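Long-range contacts in aeromonas extracellular serine protease (Aeromonas sobria, PDB 3WQB), which cleaves peptide bonds after paired basic residues, one of them lysine, as a secreted calcium-binding serine protease of the furin subfamily and a probable virulence factor: residues A[401-406]-A[539-544]; A[470-475]-A[590-595]; A[268-273]-A[283-288]. The protein carries 1 engineered substitution. One frame throughout, in Å; residues are numbered along the deposited sequence.

Contact 1. Residues A[401-406]-A[539-544]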
loop_
_atom_site.group_PDB
_atom_site.type_symbol
_atom_site.label_atom_id
_atom_site.label_comp_id
_atom_site.label_asym_id
_atom_site.label_seq_id
_atom_site.Cartn_x
_atom_site.Cartn_y
_atom_site.Cartn_z
ATOM N N ARG A 401 -6.924 -8.739 20.877
ATOM C CA ARG A 401 -5.760 -8.317 21.650
ATOM C C ARG A 401 -4.742 -9.455 21.677
ATOM O O ARG A 401 -5.079 -10.589 22.035
ATOM C CB ARG A 401 -6.179 -7.925 23.072
ATOM C CG ARG A 401 -5.142 -7.100 23.829
ATOM C CD ARG A 401 -5.654 -6.717 25.212
ATOM N NE ARG A 401 -5.134 -5.413 25.621
ATOM C CZ ARG A 401 -4.499 -5.158 26.761
ATOM N NH1 ARG A 401 -4.282 -6.117 27.653
ATOM N NH2 ARG A 401 -4.077 -3.925 27.008
ATOM N N ASN A 402 -3.498 -9.164 21.296
ATOM C CA ASN A 402 -2.467 -10.206 21.269
ATOM C C ASN A 402 -1.891 -10.492 22.662
ATOM O O ASN A 402 -2.307 -9.878 23.647
ATOM C CB ASN A 402 -1.387 -9.937 20.202
ATOM C CG ASN A 402 -0.392 -8.844 20.588
ATOM O OD1 ASN A 402 -0.257 -8.454 21.756
ATOM N ND2 ASN A 402 0.334 -8.357 19.587
ATOM N N ALA A 403 -0.941 -11.418 22.748
ATOM C CA ALA A 403 -0.465 -11.866 24.063
ATOM C C ALA A 403 0.400 -10.832 24.775
ATOM O O ALA A 403 0.649 -10.953 25.986
ATOM C CB ALA A 403 0.275 -13.185 23.950
ATOM N N ALA A 404 0.831 -9.812 24.038
ATOM C CA ALA A 404 1.621 -8.723 24.594
ATOM C C ALA A 404 0.731 -7.525 24.925
ATOM O O ALA A 404 1.226 -6.472 25.310
ATOM C CB ALA A 404 2.720 -8.318 23.622
ATOM N N GLY A 405 -0.580 -7.680 24.753
ATOM C CA GLY A 405 -1.520 -6.639 25.150
ATOM C C GLY A 405 -1.867 -5.632 24.065
ATOM O O GLY A 405 -2.577 -4.660 24.323
ATOM N N MET A 406 -1.364 -5.864 22.856
ATOM C CA MET A 406 -1.611 -4.963 21.729
ATOM C C MET A 406 -2.919 -5.316 21.026
ATOM O O MET A 406 -3.120 -6.460 20.601
ATOM C CB MET A 406 -0.465 -5.038 20.712
ATOM C CG MET A 406 0.883 -4.546 21.208
ATOM S SD MET A 406 0.987 -2.769 21.491
ATOM C CE MET A 406 0.810 -2.113 19.830
ATOM N N TYR A 539 2.819 -8.174 17.167
ATOM C CA TYR A 539 3.703 -7.134 17.669
ATOM C C TYR A 539 3.856 -7.200 19.181
ATOM O O TYR A 539 2.876 -7.088 19.927
ATOM C CB TYR A 539 3.151 -5.769 17.255
ATOM C CG TYR A 539 4.114 -4.623 17.435
ATOM C CD1 TYR A 539 4.912 -4.196 16.377
ATOM C CD2 TYR A 539 4.237 -3.966 18.667
ATOM C CE1 TYR A 539 5.801 -3.142 16.535
ATOM C CE2 TYR A 539 5.131 -2.903 18.832
ATOM C CZ TYR A 539 5.901 -2.495 17.759
ATOM O OH TYR A 539 6.786 -1.453 17.903
ATOM N N GLY A 540 5.103 -7.355 19.627
ATOM C CA GLY A 540 5.411 -7.366 21.048
ATOM C C GLY A 540 5.520 -8.747 21.674
ATOM O O GLY A 540 6.033 -8.882 22.778
ATOM N N GLU A 541 5.003 -9.768 20.994
ATOM C CA GLU A 541 5.054 -11.145 21.506
ATOM C C GLU A 541 6.465 -11.732 21.434
ATOM O O GLU A 541 7.302 -11.265 20.664
ATOM C CB GLU A 541 4.100 -12.048 20.709
ATOM C CG GLU A 541 2.630 -11.749 20.941
ATOM C CD GLU A 541 1.690 -12.807 20.404
ATOM O OE1 GLU A 541 2.145 -13.841 19.861
ATOM O OE2 GLU A 541 0.468 -12.592 20.521
ATOM N N SER A 542 6.713 -12.776 22.224
ATOM C CA SER A 542 7.937 -13.549 22.115
ATOM C C SER A 542 7.850 -14.477 20.905
ATOM O O SER A 542 6.825 -15.134 20.686
ATOM C CB SER A 542 8.178 -14.363 23.383
ATOM O OG SER A 542 9.266 -15.259 23.198
ATOM N N ALA A 543 8.922 -14.532 20.126
ATOM C CA ALA A 543 8.981 -15.372 18.932
ATOM C C ALA A 543 9.260 -16.843 19.224
ATOM O O ALA A 543 9.016 -17.697 18.378
ATOM C CB ALA A 543 10.035 -14.838 17.967
ATOM N N GLN A 544 9.773 -17.139 20.416
ATOM C CA GLN A 544 10.300 -18.471 20.710
ATOM C C GLN A 544 9.201 -19.504 20.854
ATOM O O GLN A 544 8.267 -19.330 21.633
ATOM C CB GLN A 544 11.156 -18.419 21.969
ATOM C CG GLN A 544 11.941 -19.681 22.255
ATOM C CD GLN A 544 12.816 -19.513 23.476
ATOM O OE1 GLN A 544 12.317 -19.409 24.594
ATOM N NE2 GLN A 544 14.123 -19.454 23.263
#

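Contact 2. Residues A[470-475]-A[590-595]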
loop_
_atom_site.group_PDB
_atom_site.type_symbol
_atom_site.label_atom_id
_atom_site.label_comp_id
_atom_site.label_asym_id
_atom_site.label_seq_id
_atom_site.Cartn_x
_atom_site.Cartn_y
_atom_site.Cartn_z
ATOM N N LEU A 470 13.266 -13.634 20.714
ATOM C CA LEU A 470 13.132 -12.343 20.053
ATOM C C LEU A 470 11.758 -11.787 20.345
ATOM O O LEU A 470 10.789 -12.542 20.412
ATOM C CB LEU A 470 13.306 -12.494 18.538
ATOM C CG LEU A 470 13.815 -11.272 17.775
ATOM C CD1 LEU A 470 15.278 -11.005 18.125
ATOM C CD2 LEU A 470 13.660 -11.448 16.266
ATOM N N THR A 471 11.675 -10.470 20.505
ATOM C CA THR A 471 10.398 -9.777 20.570
ATOM C C THR A 471 10.000 -9.466 19.140
ATOM O O THR A 471 10.757 -8.848 18.395
ATOM C CB THR A 471 10.517 -8.499 21.395
ATOM O OG1 THR A 471 10.880 -8.858 22.735
ATOM C CG2 THR A 471 9.196 -7.717 21.395
ATOM N N VAL A 472 8.809 -9.916 18.760
ATOM C CA VAL A 472 8.321 -9.786 17.394
ATOM C C VAL A 472 7.900 -8.354 17.084
ATOM O O VAL A 472 7.283 -7.673 17.913
ATOM C CB VAL A 472 7.109 -10.719 17.142
ATOM C CG1 VAL A 472 6.560 -10.528 15.731
ATOM C CG2 VAL A 472 7.474 -12.178 17.369
ATOM N N GLU A 473 8.247 -7.898 15.889
ATOM C CA GLU A 473 7.606 -6.715 15.323
ATOM C C GLU A 473 6.656 -7.171 14.223
ATOM O O GLU A 473 5.446 -6.935 14.305
ATOM C CB GLU A 473 8.640 -5.702 14.824
ATOM C CG GLU A 473 9.426 -5.063 15.973
ATOM C CD GLU A 473 10.744 -4.442 15.549
ATOM O OE1 GLU A 473 10.800 -3.757 14.503
ATOM O OE2 GLU A 473 11.729 -4.624 16.289
ATOM N N ALA A 474 7.187 -7.850 13.204
ATOM C CA ALA A 474 6.348 -8.353 12.127
ATOM C C ALA A 474 6.813 -9.740 11.748
ATOM O O ALA A 474 7.951 -10.133 12.049
ATOM C CB ALA A 474 6.397 -7.418 10.917
ATOM N N VAL A 475 5.917 -10.489 11.116
ATOM C CA VAL A 475 6.284 -11.767 10.514
ATOM C C VAL A 475 5.935 -11.773 9.034
ATOM O O VAL A 475 4.868 -11.280 8.629
ATOM C CB VAL A 475 5.644 -13.006 11.229
ATOM C CG1 VAL A 475 6.125 -13.111 12.665
ATOM C CG2 VAL A 475 4.135 -12.963 11.190
ATOM N N LEU A 590 9.003 -18.975 6.899
ATOM C CA LEU A 590 8.706 -18.005 7.945
ATOM C C LEU A 590 9.912 -17.131 8.228
ATOM O O LEU A 590 11.021 -17.640 8.424
ATOM C CB LEU A 590 8.286 -18.732 9.237
ATOM C CG LEU A 590 8.008 -17.879 10.475
ATOM C CD1 LEU A 590 6.816 -16.941 10.260
ATOM C CD2 LEU A 590 7.766 -18.769 11.680
ATOM N N ARG A 591 9.684 -15.820 8.247
ATOM C CA ARG A 591 10.698 -14.877 8.681
ATOM C C ARG A 591 10.165 -14.014 9.807
ATOM O O ARG A 591 9.147 -13.327 9.659
ATOM C CB ARG A 591 11.201 -13.995 7.533
ATOM C CG ARG A 591 12.366 -13.130 7.973
ATOM C CD ARG A 591 13.049 -12.479 6.815
ATOM N NE ARG A 591 14.485 -12.469 7.047
ATOM C CZ ARG A 591 15.382 -11.957 6.216
ATOM N NH1 ARG A 591 14.992 -11.388 5.083
ATOM N NH2 ARG A 591 16.675 -12.014 6.528
ATOM N N VAL A 592 10.847 -14.061 10.944
ATOM C CA VAL A 592 10.506 -13.190 12.059
ATOM C C VAL A 592 11.409 -11.943 12.049
ATOM O O VAL A 592 12.636 -12.055 11.979
ATOM C CB VAL A 592 10.621 -13.939 13.401
ATOM C CG1 VAL A 592 10.216 -13.036 14.545
ATOM C CG2 VAL A 592 9.735 -15.179 13.404
ATOM N N LEU A 593 10.785 -10.764 12.100
ATOM C CA LEU A 593 11.490 -9.484 12.198
ATOM C C LEU A 593 11.189 -8.898 13.571
ATOM O O LEU A 593 10.029 -8.772 13.954
ATOM C CB LEU A 593 11.010 -8.529 11.099
ATOM C CG LEU A 593 11.218 -9.002 9.662
ATOM C CD1 LEU A 593 10.020 -9.765 9.148
ATOM C CD2 LEU A 593 11.483 -7.785 8.793
ATOM N N GLY A 594 12.225 -8.575 14.334
ATOM C CA GLY A 594 11.992 -8.056 15.663
ATOM C C GLY A 594 13.265 -7.555 16.290
ATOM O O GLY A 594 14.150 -7.053 15.608
ATOM N N HIS A 595 13.350 -7.676 17.607
ATOM C CA HIS A 595 14.524 -7.186 18.311
ATOM C C HIS A 595 14.774 -7.986 19.572
ATOM O O HIS A 595 13.891 -8.685 20.078
ATOM C CB HIS A 595 14.385 -5.688 18.628
ATOM C CG HIS A 595 13.210 -5.360 19.491
ATOM N ND1 HIS A 595 11.964 -5.068 18.975
ATOM C CD2 HIS A 595 13.084 -5.297 20.838
ATOM C CE1 HIS A 595 11.122 -4.838 19.967
ATOM N NE2 HIS A 595 11.778 -4.964 21.107
#

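Contact 3. Residues A[268-273]-A[283-288]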
loop_
_atom_site.group_PDB
_atom_site.type_symbol
_atom_site.label_atom_id
_atom_site.label_comp_id
_atom_site.label_asym_id
_atom_site.label_seq_id
_atom_site.Cartn_x
_atom_site.Cartn_y
_atom_site.Cartn_z
ATOM N N SER A 268 -13.520 3.300 5.461
ATOM C CA SER A 268 -14.094 3.821 4.232
ATOM C C SER A 268 -14.601 2.636 3.427
ATOM O O SER A 268 -13.962 1.580 3.403
ATOM C CB SER A 268 -13.047 4.591 3.440
ATOM O OG SER A 268 -12.582 5.696 4.180
ATOM N N SER A 269 -15.760 2.808 2.797
ATOM C CA SER A 269 -16.441 1.742 2.077
ATOM C C SER A 269 -15.496 0.888 1.227
ATOM O O SER A 269 -15.560 -0.338 1.269
ATOM C CB SER A 269 -17.545 2.352 1.200
ATOM O OG SER A 269 -17.016 3.312 0.297
ATOM N N TYR A 270 -14.613 1.559 0.488
ATOM C CA TYR A 270 -13.756 0.938 -0.518
ATOM C C TYR A 270 -12.442 0.350 0.029
ATOM O O TYR A 270 -11.746 -0.355 -0.699
ATOM C CB TYR A 270 -13.408 1.983 -1.595
ATOM C CG TYR A 270 -12.898 3.257 -0.969
ATOM C CD1 TYR A 270 -11.616 3.317 -0.431
ATOM C CD2 TYR A 270 -13.723 4.379 -0.836
ATOM C CE1 TYR A 270 -11.149 4.466 0.195
ATOM C CE2 TYR A 270 -13.267 5.541 -0.225
ATOM C CZ TYR A 270 -11.979 5.573 0.297
ATOM O OH TYR A 270 -11.492 6.703 0.916
ATOM N N SER A 271 -12.093 0.613 1.285
ATOM C CA SER A 271 -10.711 0.318 1.720
ATOM C C SER A 271 -10.361 -1.162 1.731
ATOM O O SER A 271 -11.092 -1.975 2.302
ATOM C CB SER A 271 -10.437 0.860 3.122
ATOM O OG SER A 271 -9.043 0.792 3.425
ATOM N N SER A 272 -9.218 -1.495 1.132
ATOM C CA SER A 272 -8.654 -2.824 1.317
ATOM C C SER A 272 -8.226 -2.990 2.767
ATOM O O SER A 272 -7.989 -2.001 3.472
ATOM C CB SER A 272 -7.474 -3.050 0.377
ATOM O OG SER A 272 -7.906 -2.972 -0.976
ATOM N N VAL A 273 -8.159 -4.240 3.223
ATOM C CA VAL A 273 -7.829 -4.558 4.612
ATOM C C VAL A 273 -7.048 -5.857 4.635
ATOM O O VAL A 273 -7.029 -6.590 3.645
ATOM C CB VAL A 273 -9.099 -4.693 5.509
ATOM C CG1 VAL A 273 -9.895 -3.390 5.514
ATOM C CG2 VAL A 273 -9.990 -5.870 5.084
ATOM N N GLY A 283 -9.315 9.029 5.046
ATOM C CA GLY A 283 -9.479 9.020 3.593
ATOM C C GLY A 283 -10.867 9.424 3.112
ATOM O O GLY A 283 -11.014 9.821 1.967
ATOM N N GLY A 284 -11.883 9.322 3.971
ATOM C CA GLY A 284 -13.228 9.755 3.614
ATOM C C GLY A 284 -13.928 8.852 2.624
ATOM O O GLY A 284 -13.542 7.691 2.427
ATOM N N GLU A 285 -14.979 9.400 2.015
ATOM C CA GLU A 285 -15.782 8.686 1.044
ATOM C C GLU A 285 -15.577 9.354 -0.308
ATOM O O GLU A 285 -14.519 9.154 -0.892
ATOM C CB GLU A 285 -17.235 8.588 1.492
ATOM C CG GLU A 285 -17.423 7.667 2.705
ATOM C CD GLU A 285 -17.177 6.185 2.399
ATOM O OE1 GLU A 285 -17.246 5.789 1.218
ATOM O OE2 GLU A 285 -16.919 5.409 3.350
ATOM N N TYR A 286 -16.531 10.162 -0.791
ATOM C CA TYR A 286 -16.415 10.748 -2.137
ATOM C C TYR A 286 -16.585 12.259 -2.206
ATOM O O TYR A 286 -16.294 12.857 -3.242
ATOM C CB TYR A 286 -17.366 10.035 -3.113
ATOM C CG TYR A 286 -16.981 8.588 -3.296
ATOM C CD1 TYR A 286 -16.075 8.204 -4.284
ATOM C CD2 TYR A 286 -17.514 7.598 -2.469
ATOM C CE1 TYR A 286 -15.703 6.863 -4.436
ATOM C CE2 TYR A 286 -17.145 6.266 -2.606
ATOM C CZ TYR A 286 -16.245 5.901 -3.598
ATOM O OH TYR A 286 -15.883 4.582 -3.739
ATOM N N GLY A 287 -17.039 12.865 -1.110
ATOM C CA GLY A 287 -17.159 14.320 -1.024
ATOM C C GLY A 287 -18.433 14.836 -1.648
ATOM O O GLY A 287 -18.613 16.053 -1.784
ATOM N N THR A 288 -19.316 13.908 -2.004
ATOM C CA THR A 288 -20.566 14.221 -2.684
ATOM C C THR A 288 -21.672 14.128 -1.638
ATOM O O THR A 288 -22.150 15.142 -1.138
ATOM C CB THR A 288 -20.804 13.247 -3.858
ATOM O OG1 THR A 288 -20.573 11.908 -3.401
ATOM C CG2 THR A 288 -19.834 13.540 -5.003
HETATM O O HOH W 1 -17.214 2.782 -2.327
#

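Contact 1. Residues A[401-406]-A[539-544]
A404 sets its CB against the backbone of G540, 3.4 Å from G540 C, where one loop closes down on another. A404 belongs to a type I beta turn running from N402 to G405, and G540, at positive phi and without a side chain, lets A404 CB come down on its backbone. N402 serves both loops with its amide. Its CG stands between the backbone N and the carbonyl carbon (chi1 76°), and OD1 serves its own turn: A404 N, two residues on, bonds to it in an Asx turn, and M406 N bonds to N402 OD1 at 3.0 Å from the opposite face of the amide plane. The other branch crosses to the second loop, N402 ND2 donating to Y539 O at 2.9 Å, the donor tilted out of the Y539 carbonyl plane, and also to the carbonyl of K537. E541 answers from the other segment. Its chain, extended beyond CG, slides past N402 in the opposite direction, with carboxylate and amide planes 62° apart. E541 OE2 receives A403 N in a nearly straight bond of 2.9 Å, met on the anti side, and lies 3.5 Å from A403 CB. The same oxygen accepts from T499 and OE1 from S495, so three bonds fix the rotation of the buried carboxylate. Just after the turn, M406 bends at chi2 and chi3; M406 CG lies 3.5 Å from Y539 O and its CE touches Y539 CD2 at 4.1 Å. M406 and Y539 both pack on helix 358-368 of the subtilisin-like part, where the Y539 hydroxyl bonds to D363, while the P-domain loop 539-544 hydrogen-bonds through its backbone to the start of strand 471-482 and leads into strand 545-553.

Contact 2. Residues A[470-475]-A[590-595]
E473 sits at a classic beta bulge, where it and A474 together face L593 across two antiparallel strands of the P-domain. From this corner its side chain reaches to H595 on strand 583-595. E473 CB rests 3.5 Å from L593 O; CG, anti to the carbonyl carbon (chi1 -68°), passes G594 CA and lies at the edge of the H595 ring, in its plane; CD goes on alongside G594 CA. At the tip E473 OE2 accepts from H595 ND1 at 2.7 Å. That bond is met on the anti side of the carboxylate and lies close to the ring plane, although carboxylate and ring are turned 43° against each other. A salt bridge from R359 to the same OE2 gives this buried oxygen a second partner, and the two would tend to keep the carboxylate ionised. Held at its edge, the H595 ring takes T471 over one face, a CH-pi contact with T471 CB 4.0 Å from the ring centroid and displaced toward the rim. T471 and H595 are also a hydrogen-bonded pair of the sheet, joined by both of their backbone bonds. G594, in the next, non-hydrogen-bonded pair with V472, brings its CA to 3.1 Å from T471 O, a CA-H...O contact. L470 packs against this end of the strand, L470 CD1 3.3 Å from H595 O and CD2 near G594 N. V472 CG2 crosses to V592 CG1 at 4.0 Å, and farther along V475 meets L590 and V592; W547 of strand 545-553 packs on V472, V475 and L590. At the bulge itself L593 O takes two amides, E473 N at 2.8 Å in its carbonyl plane and A474 N at 3.1 Å tilted 24° from it.

Contact 3. Residues A[268-273]-A[283-288]
S268 OG and Y270 OH converge on one carbonyl, G284 O: the serine donates at 2.8 Å, while the tyrosine's bond is weak; its hydroxyl also accepts from G334 N, its stronger partner. Beside them the carboxylate of E285 grips S269 with both oxygens, each through its syn lone pair: OE2 accepts from S269 N at 2.9 Å and OE1 from S269 OG at 2.7 Å. The E285 chain, bent at chi2 (-69°), folds back to put the group there, and N262 adds a bond to OE2. The Y270 ring turns its edge toward the face of Y286, offset, with centroids 5.9 Å apart. Both loops belong to the subtilisin-like catalytic domain and flank strand 277-282, an outer strand of its parallel sheet. The side chain of Y270 is about 8 Å from that of A336, an engineered residue at the predicted nucleophile position of the charge relay system. A water bridges S269 OG, 2.7 Å away, and Y286 OH. Farther out, the type I turn S268-S271 is closed by S271 N on S268 O, and N333 holds the carbonyl of E285.

In the fold
Contact 3 comes first along the chain, in the subtilisin-like domain; contacts 1 and 2 follow with alternating segments, 401-406, 470-475, 539-544, 590-595. Their centres are 11 Å apart and they touch: loop 539-544 lies against the start of strand 471-482, with probable hydrogen bonds from A543 N to L470 O and from V472 N to E541 O. Contact 2 joins two strands of the P-domain sheet, and contact 1 brings that domain against loop 401-406 and helix 358-368, so contact 1 probably lies at the junction of the two domains, and contact 2 backs it from within the P-domain. Contact 3 lies with its centre about 32 Å from that of contact 2, across the chain's centre and nearer the catalytic residues.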